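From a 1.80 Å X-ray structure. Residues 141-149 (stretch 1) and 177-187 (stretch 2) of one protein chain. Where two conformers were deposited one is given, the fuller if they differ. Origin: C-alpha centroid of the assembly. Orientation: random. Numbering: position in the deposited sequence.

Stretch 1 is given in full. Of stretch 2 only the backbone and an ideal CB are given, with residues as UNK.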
# COMPACT_ATOMS: atom_id res chain seq x y z
N TYR A 141 -1.40 16.48 -16.37
CA TYR A 141 -0.02 16.06 -16.14
C TYR A 141 0.49 15.26 -17.35
O TYR A 141 1.69 15.32 -17.70
CB TYR A 141 0.14 15.27 -14.83
CG TYR A 141 -0.06 16.10 -13.59
CD1 TYR A 141 -1.33 16.26 -13.03
CD2 TYR A 141 1.01 16.71 -12.95
CE1 TYR A 141 -1.51 17.01 -11.87
CE2 TYR A 141 0.83 17.49 -11.80
CZ TYR A 141 -0.43 17.64 -11.27
OH TYR A 141 -0.59 18.40 -10.13
N ILE A 142 -0.41 14.52 -17.98
CA ILE A 142 -0.20 13.95 -19.31
C ILE A 142 -1.12 14.75 -20.24
O ILE A 142 -2.31 14.88 -19.94
CB ILE A 142 -0.56 12.47 -19.30
CG1 ILE A 142 0.41 11.72 -18.38
CG2 ILE A 142 -0.57 11.91 -20.69
CD1 ILE A 142 0.02 10.28 -18.10
N ALA A 143 -0.55 15.33 -21.31
CA ALA A 143 -1.32 16.22 -22.19
C ALA A 143 -2.62 15.58 -22.68
O ALA A 143 -2.64 14.44 -23.16
CB ALA A 143 -0.46 16.72 -23.37
N GLY A 144 -3.71 16.31 -22.47
CA GLY A 144 -5.06 15.88 -22.88
C GLY A 144 -5.77 15.05 -21.82
O GLY A 144 -6.93 14.65 -22.01
N VAL A 145 -5.11 14.77 -20.68
CA VAL A 145 -5.72 13.86 -19.69
C VAL A 145 -5.65 14.53 -18.30
O VAL A 145 -4.62 14.48 -17.64
CB VAL A 145 -5.01 12.49 -19.64
CG1 VAL A 145 -5.84 11.51 -18.81
CG2 VAL A 145 -4.70 11.93 -21.03
N PRO A 146 -6.76 15.12 -17.84
CA PRO A 146 -6.77 15.69 -16.49
C PRO A 146 -6.55 14.57 -15.47
O PRO A 146 -7.03 13.45 -15.69
CB PRO A 146 -8.19 16.26 -16.33
CG PRO A 146 -8.79 16.19 -17.66
CD PRO A 146 -8.04 15.27 -18.54
N LEU A 147 -5.84 14.87 -14.42
CA LEU A 147 -5.57 13.89 -13.38
C LEU A 147 -6.86 13.33 -12.78
O LEU A 147 -7.01 12.12 -12.65
CB LEU A 147 -4.70 14.51 -12.29
CG LEU A 147 -4.29 13.54 -11.15
CD1 LEU A 147 -3.35 12.47 -11.68
CD2 LEU A 147 -3.66 14.32 -9.99
N ARG A 148 -7.79 14.23 -12.44
CA ARG A 148 -9.02 13.91 -11.74
C ARG A 148 -8.74 13.36 -10.34
O ARG A 148 -7.59 13.36 -9.88
CB ARG A 148 -9.90 12.94 -12.57
CG ARG A 148 -10.22 13.49 -13.96
CD ARG A 148 -10.70 12.33 -14.80
NE ARG A 148 -11.18 12.76 -16.08
CZ ARG A 148 -10.59 12.57 -17.26
NH1 ARG A 148 -9.43 11.95 -17.41
NH2 ARG A 148 -11.19 13.08 -18.31
N GLY A 149 -9.77 12.94 -9.63
CA GLY A 149 -9.63 12.54 -8.23
C GLY A 149 -9.84 13.75 -7.33
O GLY A 149 -9.96 14.89 -7.81
N UNK A 177 -9.33 8.15 -26.49
CA UNK A 177 -8.09 8.83 -26.82
C UNK A 177 -7.26 9.16 -25.60
O UNK A 177 -6.02 9.09 -25.65
CB UNK A 177 -8.39 10.11 -27.60
N UNK A 178 -7.93 9.46 -24.49
CA UNK A 178 -7.20 9.74 -23.25
C UNK A 178 -6.49 8.50 -22.71
O UNK A 178 -5.35 8.60 -22.26
CB UNK A 178 -8.16 10.29 -22.19
N UNK A 179 -7.16 7.36 -22.80
CA UNK A 179 -6.56 6.08 -22.38
C UNK A 179 -5.30 5.81 -23.20
O UNK A 179 -4.24 5.48 -22.65
CB UNK A 179 -7.56 4.93 -22.54
N UNK A 180 -5.42 5.97 -24.51
CA UNK A 180 -4.26 5.75 -25.39
C UNK A 180 -3.08 6.68 -25.03
O UNK A 180 -1.94 6.25 -24.99
CB UNK A 180 -4.67 5.97 -26.85
N UNK A 181 -3.37 7.96 -24.78
CA UNK A 181 -2.33 8.94 -24.42
C UNK A 181 -1.66 8.57 -23.08
O UNK A 181 -0.46 8.63 -22.95
CB UNK A 181 -2.93 10.34 -24.33
N UNK A 182 -2.48 8.25 -22.09
CA UNK A 182 -1.98 7.93 -20.74
C UNK A 182 -1.07 6.70 -20.79
O UNK A 182 0.03 6.67 -20.24
CB UNK A 182 -3.14 7.69 -19.78
N UNK A 183 -1.55 5.68 -21.50
CA UNK A 183 -0.82 4.40 -21.71
C UNK A 183 0.54 4.64 -22.34
O UNK A 183 1.56 4.19 -21.82
CB UNK A 183 -1.63 3.45 -22.60
N UNK A 184 0.54 5.38 -23.44
CA UNK A 184 1.80 5.67 -24.15
C UNK A 184 2.79 6.37 -23.22
O UNK A 184 3.99 6.04 -23.23
CB UNK A 184 1.54 6.54 -25.38
N UNK A 185 2.33 7.32 -22.39
CA UNK A 185 3.25 8.04 -21.51
C UNK A 185 3.73 7.18 -20.37
O UNK A 185 4.90 7.28 -19.99
CB UNK A 185 2.58 9.30 -20.95
N UNK A 186 2.86 6.34 -19.80
CA UNK A 186 3.32 5.41 -18.76
C UNK A 186 4.40 4.48 -19.31
O UNK A 186 5.43 4.27 -18.66
CB UNK A 186 2.15 4.59 -18.21
N UNK A 187 4.18 3.95 -20.51
CA UNK A 187 5.19 3.07 -21.14
C UNK A 187 6.53 3.79 -21.35
O UNK A 187 7.57 3.26 -21.01
CB UNK A 187 4.67 2.55 -22.48

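Stretch 2 is helical throughout, with backbone hydrogen bonds from residue i+4 to residue i. Stretch 1 meets it through a type II turn from I142 to V145, closed by V145 N to I142 O at 2.9 Å. Because the helix is regular, the direction of each CA-to-CB bond is the main evidence for what each position can do.

At position 177 CB points sideways and no atom of stretch 1 lies within 5.5 Å of it, so stretch 1 sets no preference; a polar residue would be at ease. It is E177, whose end leads away.

Position 178 points toward stretch 1. Its ideal CB lies 4.0 Å from V145 CG2, 4.5 Å from G144 O and 5.2 Å from R148 NH1. The methyl asks for an aliphatic stem, the guanidinium for an acceptor beyond it; Glu, Gln or Asp would be candidates, with Glu combining reach and charge. The residue is E178, with chi1 m and chi2 t extending the chain. E178 OE1 takes hydrogen bonds from R148 NH2 (2.8 Å) and R148 NH1 (3.0 Å), a salt bridge in which the carboxylate oxygen sits at the guanidinium edge, near its plane. A water donates to both G144 O (2.5 Å) and E178 OE2 (2.6 Å), linking the second oxygen to the turn, while E178 CG packs 3.4 Å from G144 O.

Positions 179 and 180 have no part of stretch 1 within 5.5 Å of CB, and 179 points away; many residues would fit. They are L179 and K180.

Position 181 points toward the turn, its ideal CB 4.1 Å from V145 CG2, 4.3 Å from A143 O and 4.6 Å from I142 CG2. With three groups this near, a small side chain, Ala, Ser or Gly, is the simplest choice. It is A181, whose CB makes an apolar contact with V145 CG2 at 4.1 Å.

At position 182 CB points sideways, 4.4 Å from I142 CD1 and 4.7 Å from V145 CG2. A compact, largely apolar residue suits: Ala, Cys or Val. C182, with chi1 t, places SG 3.8 Å from I142 CD1.

Positions 183 and 184 meet nothing of stretch 1 within 5.5 Å of CB, and 183 points away; stretch 1 sets no preference at either, so small, apolar or polar residues would all be compatible with it. They are L183 and A184.

Position 185 points toward stretch 1 with its ideal CB 4.0 Å from I142 CD1, so an apolar chain is expected; Leu, Met or Ile could all lie along the isoleucine. It is M185, present as selenomethionine, and its CG meets I142 CG1 at 4.0 Å.

At position 186 CB points sideways with nothing within 5.5 Å, so a side chain long or broad enough to span the gap, such as Phe, Leu or Met, would be needed to reach I142. F186 does so: its end comes nearer, and I142 CD1 lies at the ring edge, 3.9 Å from F186 CE1.

Position 187 is out of reach and unconstrained by stretch 1. It is K187, whose NZ is hydrogen-bonded elsewhere in the structure.

Stretch 2, residues 177-187: EELKACLAMFK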
# COMPACT_ATOMS: atom_id res chain seq x y z
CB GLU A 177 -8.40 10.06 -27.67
CG GLU A 177 -8.91 9.64 -29.04
CD GLU A 177 -8.02 8.63 -29.76
OE1 GLU A 177 -6.79 8.88 -29.92
OE2 GLU A 177 -8.56 7.56 -30.20
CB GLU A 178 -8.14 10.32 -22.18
CG GLU A 178 -8.63 11.71 -22.57
CD GLU A 178 -9.61 12.32 -21.59
OE1 GLU A 178 -9.76 11.85 -20.44
OE2 GLU A 178 -10.25 13.32 -22.01
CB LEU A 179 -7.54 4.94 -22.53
CG LEU A 179 -7.01 3.52 -22.28
CD1 LEU A 179 -6.42 3.39 -20.87
CD2 LEU A 179 -8.15 2.53 -22.53
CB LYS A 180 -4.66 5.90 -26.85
CG LYS A 180 -5.50 4.76 -27.36
CD LYS A 180 -5.67 4.93 -28.89
CE LYS A 180 -7.06 4.81 -29.43
NZ LYS A 180 -7.31 3.51 -30.12
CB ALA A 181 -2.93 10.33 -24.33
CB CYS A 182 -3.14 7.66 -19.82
SG CYS A 182 -2.68 7.64 -18.09
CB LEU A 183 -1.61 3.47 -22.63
CG LEU A 183 -2.75 2.60 -22.11
CD1 LEU A 183 -3.49 1.91 -23.24
CD2 LEU A 183 -2.25 1.54 -21.15
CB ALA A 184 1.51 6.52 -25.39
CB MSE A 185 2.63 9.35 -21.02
CG MSE A 185 3.61 10.28 -20.33
SE MSE A 185 5.12 10.81 -21.48
CE MSE A 185 4.31 12.15 -22.53
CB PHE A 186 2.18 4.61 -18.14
CG PHE A 186 1.59 5.26 -16.91
CD1 PHE A 186 0.83 6.40 -17.01
CD2 PHE A 186 1.81 4.73 -15.64
CE1 PHE A 186 0.29 7.03 -15.89
CE2 PHE A 186 1.26 5.34 -14.51
CZ PHE A 186 0.50 6.48 -14.63
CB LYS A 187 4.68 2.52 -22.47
CG LYS A 187 3.59 1.49 -22.34
CD LYS A 187 3.05 1.10 -23.68
CE LYS A 187 1.86 0.15 -23.57
NZ LYS A 187 1.30 -0.19 -24.90
O HOH W 1 -9.00 15.34 -23.16
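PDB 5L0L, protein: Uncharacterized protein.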